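Local structure of carbohydrate kinase, FGGY (Rhodospirillum rubrum, 3IFR) at residues Arg7-Gly11 and Ala446-Asp452; Ile22-Pro27 and Ala438-Trp443; Trp75-Ile80 and Gly232-Pro238; Leu251-Arg257 and Trp455-Thr459. The protein probably phosphorylates D-xylulose as a xylulose kinase of the FGGY family, whose two domains belong to the actin-like ATPase clan. All coordinates share one frame. Residue numbers count along the deposited sequence, not the author numbering.

Overall arrangement
The contacts illustrate how a kinase domain is built and joined to its partner through a few shared elements. Contacts 1 and 2 both press helix 437-448 on the sheet that contains neighbouring strands 8-14 and 18-25. Contact 2, buried and apolar, works through shape; contact 1, partly buried at the end of the helix, turns to charge and hydrogen bonds. Contact 3, whose centre is about 27 Å from the centre of the chain, is internal to the N-terminal domain and links strands 77-84 and 238-244 of the same sheet. Contact 4, buried where the chain passes between the two sheets, has no direct hydrogen bond across it and touches contact 2 through W443.

Contact 1 of 4, residues Arg7-Gly11 and Ala446-Asp452; sequences RQVIG and AIGGGDD
An arginine just before a strand can reach across to the C-terminal end of a helix. Residues 8-11 are extended as part of strand 8-14; A446 lies in the last turn of helix 437-448, and residues 449-452 leave it as a loop. The nearest CA atoms are those of V9 and A446, 6.0 Å apart. R7's CA-CB bond points toward the other segment, and the t, t, p side chain with chi4 near 83° carries the guanidinium to the helix end. R7 NH1 and R7 NH2 both donate to A446 O, each at 2.8 Å. At the group's edge R7 NH2 also makes a weak hydrogen bond (3.4 Å) to D452 OD1, part of a salt bridge. One face lies over the loop backbone, with R7 CZ 2.9 Å from G449 O; a CB on G449 or G450 would clash with R7. Deeper, V9, at an off-well chi1 of 109°, sets CG2 3.6 Å from A446 N and CG1 4.3 Å from A446 CB. Thus a carbonyl at the helix C-terminus meets a cation that also pairs with D452, so polar bonds at the helix end supplement the apolar V9-A446 contact between the N-terminal sheet and helix 437-448.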
loop_
_atom_site.group_PDB
_atom_site.type_symbol
_atom_site.label_atom_id
_atom_site.label_comp_id
_atom_site.label_asym_id
_atom_site.label_seq_id
_atom_site.Cartn_x
_atom_site.Cartn_y
_atom_site.Cartn_z
ATOM N N ARG A 7 -5.705 -0.589 -28.909
ATOM C CA ARG A 7 -6.409 0.343 -28.002
ATOM C C ARG A 7 -5.552 0.731 -26.767
ATOM O O ARG A 7 -5.032 -0.129 -26.048
ATOM C CB ARG A 7 -7.820 -0.170 -27.617
ATOM C CG ARG A 7 -8.515 0.610 -26.491
ATOM C CD ARG A 7 -10.067 0.363 -26.349
ATOM N NE ARG A 7 -10.424 -0.828 -25.538
ATOM C CZ ARG A 7 -10.497 -0.867 -24.193
ATOM N NH1 ARG A 7 -10.241 0.213 -23.439
ATOM N NH2 ARG A 7 -10.835 -2.001 -23.586
ATOM N N GLN A 8 -5.427 2.032 -26.534
ATOM C CA GLN A 8 -4.381 2.587 -25.700
ATOM C C GLN A 8 -4.868 3.291 -24.434
ATOM O O GLN A 8 -5.938 3.894 -24.404
ATOM C CB GLN A 8 -3.578 3.574 -26.540
ATOM C CG GLN A 8 -2.446 2.959 -27.327
ATOM C CD GLN A 8 -1.460 3.991 -27.755
ATOM O OE1 GLN A 8 -1.663 5.187 -27.525
ATOM N NE2 GLN A 8 -0.392 3.557 -28.373
ATOM N N VAL A 9 -4.036 3.256 -23.402
ATOM C CA VAL A 9 -4.490 3.625 -22.074
ATOM C C VAL A 9 -3.296 4.096 -21.232
ATOM O O VAL A 9 -2.187 3.631 -21.434
ATOM C CB VAL A 9 -5.294 2.407 -21.480
ATOM C CG1 VAL A 9 -4.565 1.700 -20.358
ATOM C CG2 VAL A 9 -6.681 2.813 -21.101
ATOM N N ILE A 10 -3.501 5.039 -20.313
ATOM C CA ILE A 10 -2.388 5.547 -19.492
ATOM C C ILE A 10 -2.617 5.403 -17.996
ATOM O O ILE A 10 -3.689 5.728 -17.502
ATOM C CB ILE A 10 -2.134 7.040 -19.753
ATOM C CG1 ILE A 10 -1.524 7.281 -21.135
ATOM C CG2 ILE A 10 -1.251 7.689 -18.660
ATOM C CD1 ILE A 10 -1.469 8.739 -21.450
ATOM N N GLY A 11 -1.594 4.950 -17.280
ATOM C CA GLY A 11 -1.593 5.069 -15.830
ATOM C C GLY A 11 -0.509 6.025 -15.344
ATOM O O GLY A 11 0.634 6.022 -15.836
ATOM N N ALA A 446 -8.463 0.741 -18.827
ATOM C CA ALA A 446 -8.530 -0.274 -19.881
ATOM C C ALA A 446 -9.935 -0.908 -19.882
ATOM O O ALA A 446 -10.578 -1.037 -20.917
ATOM C CB ALA A 446 -7.487 -1.322 -19.649
ATOM N N ILE A 447 -10.397 -1.282 -18.699
ATOM C CA ILE A 447 -11.662 -1.931 -18.559
ATOM C C ILE A 447 -12.797 -0.941 -18.776
ATOM O O ILE A 447 -13.895 -1.328 -19.083
ATOM C CB ILE A 447 -11.725 -2.616 -17.203
ATOM C CG1 ILE A 447 -10.974 -3.940 -17.332
ATOM C CG2 ILE A 447 -13.163 -2.859 -16.763
ATOM C CD1 ILE A 447 -10.418 -4.390 -16.042
ATOM N N GLY A 448 -12.525 0.354 -18.649
ATOM C CA GLY A 448 -13.571 1.325 -18.888
ATOM C C GLY A 448 -13.767 1.649 -20.365
ATOM O O GLY A 448 -14.837 2.103 -20.764
ATOM N N GLY A 449 -12.743 1.447 -21.180
ATOM C CA GLY A 449 -12.858 1.731 -22.607
ATOM C C GLY A 449 -13.235 0.540 -23.500
ATOM O O GLY A 449 -13.021 0.560 -24.714
ATOM N N GLY A 450 -13.776 -0.516 -22.910
ATOM C CA GLY A 450 -14.358 -1.591 -23.689
ATOM C C GLY A 450 -14.609 -2.730 -22.748
ATOM O O GLY A 450 -14.279 -2.638 -21.544
ATOM N N ASP A 451 -15.177 -3.810 -23.285
ATOM C CA ASP A 451 -15.462 -5.025 -22.508
ATOM C C ASP A 451 -14.808 -6.250 -23.143
ATOM O O ASP A 451 -15.173 -7.391 -22.856
ATOM C CB ASP A 451 -16.959 -5.215 -22.380
ATOM C CG ASP A 451 -17.722 -4.272 -23.278
ATOM O OD1 ASP A 451 -17.467 -4.267 -24.502
ATOM O OD2 ASP A 451 -18.545 -3.496 -22.748
ATOM N N ASP A 452 -13.835 -6.009 -24.007
ATOM C CA ASP A 452 -13.018 -7.095 -24.523
ATOM C C ASP A 452 -12.088 -7.644 -23.423
ATOM O O ASP A 452 -11.372 -8.595 -23.661
ATOM C CB ASP A 452 -12.207 -6.628 -25.743
ATOM C CG ASP A 452 -11.739 -5.190 -25.616
ATOM O OD1 ASP A 452 -12.564 -4.345 -25.270
ATOM O OD2 ASP A 452 -10.549 -4.884 -25.844
#

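Contact 2 of 4, residues Ile22-Pro27 and Ala438-Trp443; sequences ILVRLP and AVGAAW
Small residues on a helix make hollows for larger ones on a sheet. Strand 22-25, in extended beta conformation, runs beneath helical residues 438-443 at an axis distance of 9.2 Å, the directions differing by 48° (signed crossing angle -48°). The CA register pairs I22 with A438 (6.7 Å) and V24 with A442 (7.1 Å). I22, in rotamer pt, pushes CD1 into the hollow between A438, V439 and A442: it lies 3.8 Å from A438 CB, 3.8 Å from V439 CG2 and 4.3 Å from A442 CB. V24 (chi1 t) sets CG2 3.9 Å from A442 CB. Beyond the strand L26 (mt) brings CD2 to 3.3 Å from W443 CZ3, a tight fit; the indole, at an off-well chi1 of -148°, extends to L26 and P27. A cis peptide precedes P27, whose O lies 3.9 Å from W443 CH2 at the ring edge. No hydrogen bond crosses the interface. A Gly/Ala-rich helix lying against the other domain's sheet is consistent with the second connecting helix of the actin-like ATPase fold.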
loop_
_atom_site.group_PDB
_atom_site.type_symbol
_atom_site.label_atom_id
_atom_site.label_comp_id
_atom_site.label_asym_id
_atom_site.label_seq_id
_atom_site.Cartn_x
_atom_site.Cartn_y
_atom_site.Cartn_z
ATOM N N ILE A 22 2.852 5.495 -17.494
ATOM C CA ILE A 22 3.033 4.503 -18.544
ATOM C C ILE A 22 1.951 4.564 -19.613
ATOM O O ILE A 22 0.794 4.955 -19.349
ATOM C CB ILE A 22 3.038 3.084 -17.969
ATOM C CG1 ILE A 22 1.632 2.756 -17.463
ATOM C CG2 ILE A 22 4.076 2.989 -16.840
ATOM C CD1 ILE A 22 1.551 1.457 -16.659
ATOM N N LEU A 23 2.357 4.175 -20.824
ATOM C CA LEU A 23 1.460 4.085 -21.939
ATOM C C LEU A 23 1.382 2.635 -22.280
ATOM O O LEU A 23 2.409 1.989 -22.556
ATOM C CB LEU A 23 2.006 4.845 -23.139
ATOM C CG LEU A 23 1.090 4.879 -24.382
ATOM C CD1 LEU A 23 -0.260 5.560 -24.080
ATOM C CD2 LEU A 23 1.759 5.576 -25.569
ATOM N N VAL A 24 0.161 2.117 -22.288
ATOM C CA VAL A 24 -0.057 0.712 -22.598
ATOM C C VAL A 24 -0.901 0.604 -23.844
ATOM O O VAL A 24 -1.895 1.333 -24.015
ATOM C CB VAL A 24 -0.844 0.037 -21.470
ATOM C CG1 VAL A 24 -1.207 -1.373 -21.859
ATOM C CG2 VAL A 24 -0.093 0.122 -20.145
ATOM N N ARG A 25 -0.487 -0.283 -24.725
ATOM C CA ARG A 25 -1.328 -0.698 -25.832
ATOM C C ARG A 25 -1.925 -2.015 -25.393
ATOM O O ARG A 25 -1.195 -2.973 -25.093
ATOM C CB ARG A 25 -0.480 -0.923 -27.086
ATOM C CG ARG A 25 -1.169 -1.698 -28.256
ATOM C CD ARG A 25 -0.098 -2.261 -29.230
ATOM N NE ARG A 25 1.011 -1.300 -29.365
ATOM C CZ ARG A 25 2.275 -1.631 -29.625
ATOM N NH1 ARG A 25 2.593 -2.923 -29.794
ATOM N NH2 ARG A 25 3.216 -0.678 -29.724
ATOM N N LEU A 26 -3.246 -2.067 -25.325
ATOM C CA LEU A 26 -3.893 -3.300 -24.917
ATOM C C LEU A 26 -3.790 -4.363 -26.032
ATOM O O LEU A 26 -3.824 -4.030 -27.214
ATOM C CB LEU A 26 -5.320 -3.020 -24.459
ATOM C CG LEU A 26 -5.248 -2.065 -23.241
ATOM C CD1 LEU A 26 -6.486 -1.193 -23.072
ATOM C CD2 LEU A 26 -4.903 -2.776 -21.908
ATOM N N PRO A 27 -3.682 -5.648 -25.647
ATOM C CA PRO A 27 -3.867 -6.018 -24.242
ATOM C C PRO A 27 -2.601 -6.127 -23.406
ATOM O O PRO A 27 -2.740 -6.325 -22.217
ATOM C CB PRO A 27 -4.497 -7.428 -24.333
ATOM C CG PRO A 27 -4.234 -7.921 -25.761
ATOM C CD PRO A 27 -3.487 -6.833 -26.502
ATOM N N ALA A 438 1.214 1.985 -11.348
ATOM C CA ALA A 438 0.758 2.686 -12.556
ATOM C C ALA A 438 0.014 1.718 -13.408
ATOM O O ALA A 438 -0.955 2.089 -14.068
ATOM C CB ALA A 438 1.899 3.277 -13.339
ATOM N N VAL A 439 0.471 0.465 -13.376
ATOM C CA VAL A 439 -0.187 -0.620 -14.101
ATOM C C VAL A 439 -1.612 -0.933 -13.624
ATOM O O VAL A 439 -2.520 -1.184 -14.450
ATOM C CB VAL A 439 0.617 -1.943 -14.046
ATOM C CG1 VAL A 439 -0.240 -3.049 -14.634
ATOM C CG2 VAL A 439 1.959 -1.809 -14.764
ATOM N N GLY A 440 -1.799 -0.990 -12.299
ATOM C CA GLY A 440 -3.123 -1.185 -11.737
ATOM C C GLY A 440 -3.976 -0.043 -12.262
ATOM O O GLY A 440 -5.166 -0.198 -12.551
ATOM N N ALA A 441 -3.369 1.129 -12.403
ATOM C CA ALA A 441 -4.135 2.302 -12.867
ATOM C C ALA A 441 -4.478 2.290 -14.364
ATOM O O ALA A 441 -5.620 2.555 -14.719
ATOM C CB ALA A 441 -3.470 3.641 -12.439
ATOM N N ALA A 442 -3.524 1.964 -15.236
ATOM C CA ALA A 442 -3.863 1.799 -16.649
ATOM C C ALA A 442 -5.036 0.821 -16.763
ATOM O O ALA A 442 -5.940 1.025 -17.566
ATOM C CB ALA A 442 -2.700 1.283 -17.430
ATOM N N TRP A 443 -5.018 -0.234 -15.945
ATOM C CA TRP A 443 -6.033 -1.267 -16.073
ATOM C C TRP A 443 -7.435 -0.754 -15.801
ATOM O O TRP A 443 -8.409 -1.231 -16.386
ATOM C CB TRP A 443 -5.720 -2.503 -15.213
ATOM C CG TRP A 443 -6.234 -3.709 -15.881
ATOM C CD1 TRP A 443 -7.283 -4.524 -15.482
ATOM C CD2 TRP A 443 -5.795 -4.216 -17.142
ATOM N NE1 TRP A 443 -7.493 -5.523 -16.419
ATOM C CE2 TRP A 443 -6.592 -5.357 -17.441
ATOM C CE3 TRP A 443 -4.799 -3.832 -18.043
ATOM C CZ2 TRP A 443 -6.401 -6.101 -18.595
ATOM C CZ3 TRP A 443 -4.616 -4.574 -19.189
ATOM C CH2 TRP A 443 -5.410 -5.705 -19.451
#

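Contact 3 of 4, residues Trp75-Ile80 and Gly232-Pro238; sequences WRPGGI and GLPTGLP
Residues 75-80 lead into strand 77-84, while residues 232-238 form the loop that leads from helix 225-231 into strand 238-244, its parallel neighbour in the mixed sheet of the N-terminal actin-like domain. G79 and P238 face each other with CA atoms 4.8 Å apart. I80 N donates to P238 O at 3.0 Å, and G79 CA lies 3.3 Å from the same P238 O in a CA-H...O contact. G232 (phi 88°) is the first residue after helix 225-231 to leave helical angles, and G236 (phi 76°) sits in a type II turn from P234 to L237, closed by a weak bond from L237 N to P234 O (3.3 Å). Within the loop's curve L237, in rotamer tp, has CD1 3.2 Å from P77 O and CD2 3.9 Å from I80 CG2. L233 sends CD2 to 3.9 Å from I80 CD1 (I80 tt). The rings of P77 and P234 meet at P77 CG and P234 CD, 4.0 Å apart. W75 (chi1 t) presents its edge, CZ2 being 4.1 Å from L233 CD1. A water links the indole to the residue just after the helix, accepting from W75 NE1 and donating to G232 O, both at 2.9 Å.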
loop_
_atom_site.group_PDB
_atom_site.type_symbol
_atom_site.label_atom_id
_atom_site.label_comp_id
_atom_site.label_asym_id
_atom_site.label_seq_id
_atom_site.Cartn_x
_atom_site.Cartn_y
_atom_site.Cartn_z
ATOM N N TRP A 75 0.647 7.325 -30.767
ATOM C CA TRP A 75 0.000 8.045 -29.685
ATOM C C TRP A 75 -1.529 8.044 -29.890
ATOM O O TRP A 75 -2.046 8.805 -30.687
ATOM C CB TRP A 75 0.522 9.492 -29.679
ATOM C CG TRP A 75 0.017 10.398 -28.571
ATOM C CD1 TRP A 75 -0.735 11.551 -28.712
ATOM C CD2 TRP A 75 0.258 10.257 -27.160
ATOM N NE1 TRP A 75 -0.971 12.117 -27.475
ATOM C CE2 TRP A 75 -0.371 11.345 -26.513
ATOM C CE3 TRP A 75 0.948 9.326 -26.387
ATOM C CZ2 TRP A 75 -0.328 11.506 -25.130
ATOM C CZ3 TRP A 75 0.974 9.491 -25.016
ATOM C CH2 TRP A 75 0.348 10.563 -24.406
ATOM N N ARG A 76 -2.264 7.200 -29.185
ATOM C CA ARG A 76 -3.726 7.268 -29.300
ATOM C C ARG A 76 -4.384 6.891 -27.968
ATOM O O ARG A 76 -5.172 5.965 -27.914
ATOM C CB ARG A 76 -4.215 6.373 -30.456
ATOM C CG ARG A 76 -3.545 5.002 -30.458
ATOM C CD ARG A 76 -3.885 4.032 -31.646
ATOM N NE ARG A 76 -2.707 3.206 -31.942
ATOM C CZ ARG A 76 -2.371 2.102 -31.272
ATOM N NH1 ARG A 76 -1.270 1.431 -31.580
ATOM N NH2 ARG A 76 -3.144 1.655 -30.287
ATOM N N PRO A 77 -4.025 7.599 -26.876
ATOM C CA PRO A 77 -4.542 7.273 -25.546
ATOM C C PRO A 77 -6.044 7.504 -25.455
ATOM O O PRO A 77 -6.528 8.525 -25.940
ATOM C CB PRO A 77 -3.788 8.265 -24.645
ATOM C CG PRO A 77 -3.348 9.332 -25.571
ATOM C CD PRO A 77 -2.947 8.593 -26.772
ATOM N N GLY A 78 -6.755 6.578 -24.814
ATOM C CA GLY A 78 -8.206 6.570 -24.822
ATOM C C GLY A 78 -8.807 6.771 -23.442
ATOM O O GLY A 78 -10.017 6.935 -23.307
ATOM N N GLY A 79 -7.958 6.751 -22.425
ATOM C CA GLY A 79 -8.361 7.083 -21.073
ATOM C C GLY A 79 -7.153 7.147 -20.158
ATOM O O GLY A 79 -6.098 6.614 -20.486
ATOM N N ILE A 80 -7.279 7.809 -19.018
ATOM C CA ILE A 80 -6.165 7.863 -18.064
ATOM C C ILE A 80 -6.696 7.620 -16.654
ATOM O O ILE A 80 -7.785 8.081 -16.308
ATOM C CB ILE A 80 -5.461 9.211 -18.107
ATOM C CG1 ILE A 80 -4.423 9.307 -16.997
ATOM C CG2 ILE A 80 -6.465 10.310 -17.941
ATOM C CD1 ILE A 80 -3.372 10.310 -17.276
ATOM N N GLY A 232 -0.029 17.785 -22.736
ATOM C CA GLY A 232 0.034 17.078 -24.016
ATOM C C GLY A 232 -1.136 16.119 -24.246
ATOM O O GLY A 232 -1.433 15.744 -25.380
ATOM N N LEU A 233 -1.796 15.693 -23.170
ATOM C CA LEU A 233 -2.977 14.818 -23.299
ATOM C C LEU A 233 -4.007 15.419 -24.253
ATOM O O LEU A 233 -4.196 16.642 -24.312
ATOM C CB LEU A 233 -3.626 14.559 -21.930
ATOM C CG LEU A 233 -3.190 13.325 -21.113
ATOM C CD1 LEU A 233 -1.833 12.817 -21.495
ATOM C CD2 LEU A 233 -3.285 13.479 -19.556
ATOM N N PRO A 234 -4.685 14.556 -25.016
ATOM C CA PRO A 234 -5.715 15.065 -25.931
ATOM C C PRO A 234 -6.802 15.767 -25.148
ATOM O O PRO A 234 -7.147 15.346 -24.045
ATOM C CB PRO A 234 -6.288 13.790 -26.584
ATOM C CG PRO A 234 -5.276 12.734 -26.362
ATOM C CD PRO A 234 -4.543 13.098 -25.074
ATOM N N THR A 235 -7.334 16.838 -25.702
ATOM C CA THR A 235 -8.451 17.506 -25.064
ATOM C C THR A 235 -9.635 16.531 -24.886
ATOM O O THR A 235 -9.911 15.703 -25.749
ATOM C CB THR A 235 -8.873 18.705 -25.905
ATOM O OG1 THR A 235 -7.757 19.606 -26.019
ATOM C CG2 THR A 235 -10.034 19.426 -25.259
ATOM N N GLY A 236 -10.331 16.611 -23.761
ATOM C CA GLY A 236 -11.490 15.748 -23.579
ATOM C C GLY A 236 -11.232 14.276 -23.239
ATOM O O GLY A 236 -12.163 13.535 -23.018
ATOM N N LEU A 237 -9.969 13.863 -23.180
ATOM C CA LEU A 237 -9.625 12.526 -22.737
ATOM C C LEU A 237 -10.350 12.109 -21.466
ATOM O O LEU A 237 -10.225 12.778 -20.426
ATOM C CB LEU A 237 -8.135 12.444 -22.439
ATOM C CG LEU A 237 -7.664 11.003 -22.293
ATOM C CD1 LEU A 237 -7.802 10.352 -23.664
ATOM C CD2 LEU A 237 -6.185 10.862 -21.770
ATOM N N PRO A 238 -11.060 10.967 -21.514
ATOM C CA PRO A 238 -11.691 10.506 -20.267
ATOM C C PRO A 238 -10.700 10.267 -19.126
ATOM O O PRO A 238 -9.673 9.576 -19.292
ATOM C CB PRO A 238 -12.355 9.196 -20.669
ATOM C CG PRO A 238 -12.572 9.359 -22.152
ATOM C CD PRO A 238 -11.371 10.091 -22.654
HETATM O O HOH W 1 -2.704 14.485 -27.675
#

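Contact 4 of 4, residues Leu251-Arg257 and Trp455-Thr459; sequences LAAGITR and WDDVT
V458, with chi1 p, lies over the end of helix 245-252: CG1 comes to 3.0 Å from L251 O and CG2 to 3.6 Å from A252 CA. G254 (phi 84°, psi 27°) closes the helix in a Schellman motif, its N bonded to L251 O at 2.7 Å, and the chain then runs on as a loop to R257. Opposite, residues 455-459 form a 3-10 segment, irregular at D456, with V458 N bonded to W455 O at 3.1 Å. The CA register pairs A252 with V458 (5.7 Å), G254 with T459 (5.6 Å) and T256 with D456 (6.2 Å). A CB on G254 would be jammed against the carbonyl O of A253 and tight against T459 OG1. L251 (tp) meets the indole of W455 (chi1 m) at its edge, L251 CD2 to W455 CE3, 3.8 Å. T256, with chi1 p, places CG2 3.7 Å from D456 N and 3.9 Å from W455 O. At the solvent-exposed side R257 NH2 is 4.1 Å from D456 OD1, beyond a salt bridge. No hydrogen bond joins the segments. Helix 245-252, which leads from strand 238-244 to strand 260-265 of the second sheet, is consistent with the first connecting helix of the actin-like ATPase fold: A253 touches L262, while A252, V458 and W455 lean on V439, W443 and I447 of helix 437-448.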
loop_
_atom_site.group_PDB
_atom_site.type_symbol
_atom_site.label_atom_id
_atom_site.label_comp_id
_atom_site.label_asym_id
_atom_site.label_seq_id
_atom_site.Cartn_x
_atom_site.Cartn_y
_atom_site.Cartn_z
ATOM N N LEU A 251 -4.223 -5.276 -7.700
ATOM C CA LEU A 251 -4.806 -5.544 -9.022
ATOM C C LEU A 251 -3.777 -5.973 -10.067
ATOM O O LEU A 251 -3.934 -6.963 -10.727
ATOM C CB LEU A 251 -5.492 -4.275 -9.520
ATOM C CG LEU A 251 -6.205 -4.483 -10.847
ATOM C CD1 LEU A 251 -7.203 -5.631 -10.704
ATOM C CD2 LEU A 251 -6.872 -3.174 -11.312
ATOM N N ALA A 252 -2.714 -5.211 -10.219
ATOM C CA ALA A 252 -1.670 -5.539 -11.204
ATOM C C ALA A 252 -1.040 -6.861 -10.904
ATOM O O ALA A 252 -0.592 -7.565 -11.815
ATOM C CB ALA A 252 -0.584 -4.423 -11.254
ATOM N N ALA A 253 -0.967 -7.217 -9.636
ATOM C CA ALA A 253 -0.426 -8.529 -9.307
ATOM C C ALA A 253 -1.461 -9.638 -9.548
ATOM O O ALA A 253 -1.191 -10.806 -9.324
ATOM C CB ALA A 253 0.143 -8.571 -7.878
ATOM N N GLY A 254 -2.638 -9.263 -10.023
ATOM C CA GLY A 254 -3.689 -10.230 -10.277
ATOM C C GLY A 254 -4.530 -10.611 -9.080
ATOM O O GLY A 254 -5.046 -11.713 -9.022
ATOM N N ILE A 255 -4.655 -9.737 -8.093
ATOM C CA ILE A 255 -5.602 -9.995 -7.022
ATOM C C ILE A 255 -6.952 -9.391 -7.431
ATOM O O ILE A 255 -7.214 -8.160 -7.254
ATOM C CB ILE A 255 -5.094 -9.458 -5.653
ATOM C CG1 ILE A 255 -4.158 -10.488 -4.998
ATOM C CG2 ILE A 255 -6.241 -9.228 -4.702
ATOM C CD1 ILE A 255 -2.778 -10.501 -5.549
ATOM N N THR A 256 -7.798 -10.250 -7.990
ATOM C CA THR A 256 -9.076 -9.855 -8.572
ATOM C C THR A 256 -10.287 -10.654 -8.100
ATOM O O THR A 256 -11.422 -10.246 -8.330
ATOM C CB THR A 256 -9.065 -9.935 -10.138
ATOM O OG1 THR A 256 -9.087 -11.294 -10.538
ATOM C CG2 THR A 256 -7.835 -9.300 -10.715
ATOM N N ARG A 257 -10.076 -11.813 -7.488
ATOM C CA ARG A 257 -11.213 -12.640 -7.052
ATOM C C ARG A 257 -11.223 -12.806 -5.543
ATOM O O ARG A 257 -10.163 -12.934 -4.915
ATOM C CB ARG A 257 -11.136 -14.026 -7.679
ATOM C CG ARG A 257 -10.619 -14.107 -9.135
ATOM C CD ARG A 257 -10.281 -15.594 -9.507
ATOM N NE ARG A 257 -9.914 -15.842 -10.910
ATOM C CZ ARG A 257 -9.305 -16.959 -11.340
ATOM N NH1 ARG A 257 -8.986 -17.927 -10.469
ATOM N NH2 ARG A 257 -9.015 -17.114 -12.641
ATOM N N TRP A 455 -10.962 -7.885 -15.497
ATOM C CA TRP A 455 -10.025 -7.415 -14.496
ATOM C C TRP A 455 -8.841 -8.357 -14.358
ATOM O O TRP A 455 -7.705 -7.985 -14.368
ATOM C CB TRP A 455 -10.738 -7.192 -13.159
ATOM C CG TRP A 455 -11.725 -6.086 -13.171
ATOM C CD1 TRP A 455 -13.026 -6.201 -13.367
ATOM C CD2 TRP A 455 -11.474 -4.692 -13.001
ATOM N NE1 TRP A 455 -13.628 -5.008 -13.335
ATOM C CE2 TRP A 455 -12.694 -4.046 -13.118
ATOM C CE3 TRP A 455 -10.336 -3.929 -12.761
ATOM C CZ2 TRP A 455 -12.819 -2.680 -13.017
ATOM C CZ3 TRP A 455 -10.466 -2.610 -12.633
ATOM C CH2 TRP A 455 -11.698 -1.983 -12.771
ATOM N N ASP A 456 -9.164 -9.602 -14.144
ATOM C CA ASP A 456 -8.537 -10.772 -14.651
ATOM C C ASP A 456 -7.317 -10.591 -15.565
ATOM O O ASP A 456 -6.271 -11.156 -15.377
ATOM C CB ASP A 456 -9.638 -11.420 -15.469
ATOM C CG ASP A 456 -9.632 -12.857 -15.375
ATOM O OD1 ASP A 456 -9.694 -13.403 -14.288
ATOM O OD2 ASP A 456 -9.543 -13.457 -16.433
ATOM N N ASP A 457 -7.488 -9.789 -16.587
ATOM C CA ASP A 457 -6.533 -9.749 -17.643
ATOM C C ASP A 457 -5.296 -8.914 -17.409
ATOM O O ASP A 457 -4.356 -8.983 -18.159
ATOM C CB ASP A 457 -7.253 -9.433 -18.919
ATOM C CG ASP A 457 -7.958 -10.592 -19.424
ATOM O OD1 ASP A 457 -7.274 -11.571 -19.665
ATOM O OD2 ASP A 457 -9.180 -10.564 -19.538
ATOM N N VAL A 458 -5.300 -8.166 -16.324
ATOM C CA VAL A 458 -4.226 -7.299 -15.973
ATOM C C VAL A 458 -2.888 -8.005 -16.030
ATOM O O VAL A 458 -1.879 -7.416 -16.264
ATOM C CB VAL A 458 -4.427 -6.742 -14.579
ATOM C CG1 VAL A 458 -4.302 -7.808 -13.554
ATOM C CG2 VAL A 458 -3.493 -5.685 -14.305
ATOM N N THR A 459 -2.891 -9.278 -15.764
ATOM C CA THR A 459 -1.661 -9.948 -15.486
ATOM C C THR A 459 -0.767 -10.218 -16.686
ATOM O O THR A 459 0.360 -10.588 -16.520
ATOM C CB THR A 459 -1.905 -11.195 -14.684
ATOM O OG1 THR A 459 -1.111 -11.147 -13.488
ATOM C CG2 THR A 459 -1.568 -12.378 -15.494
#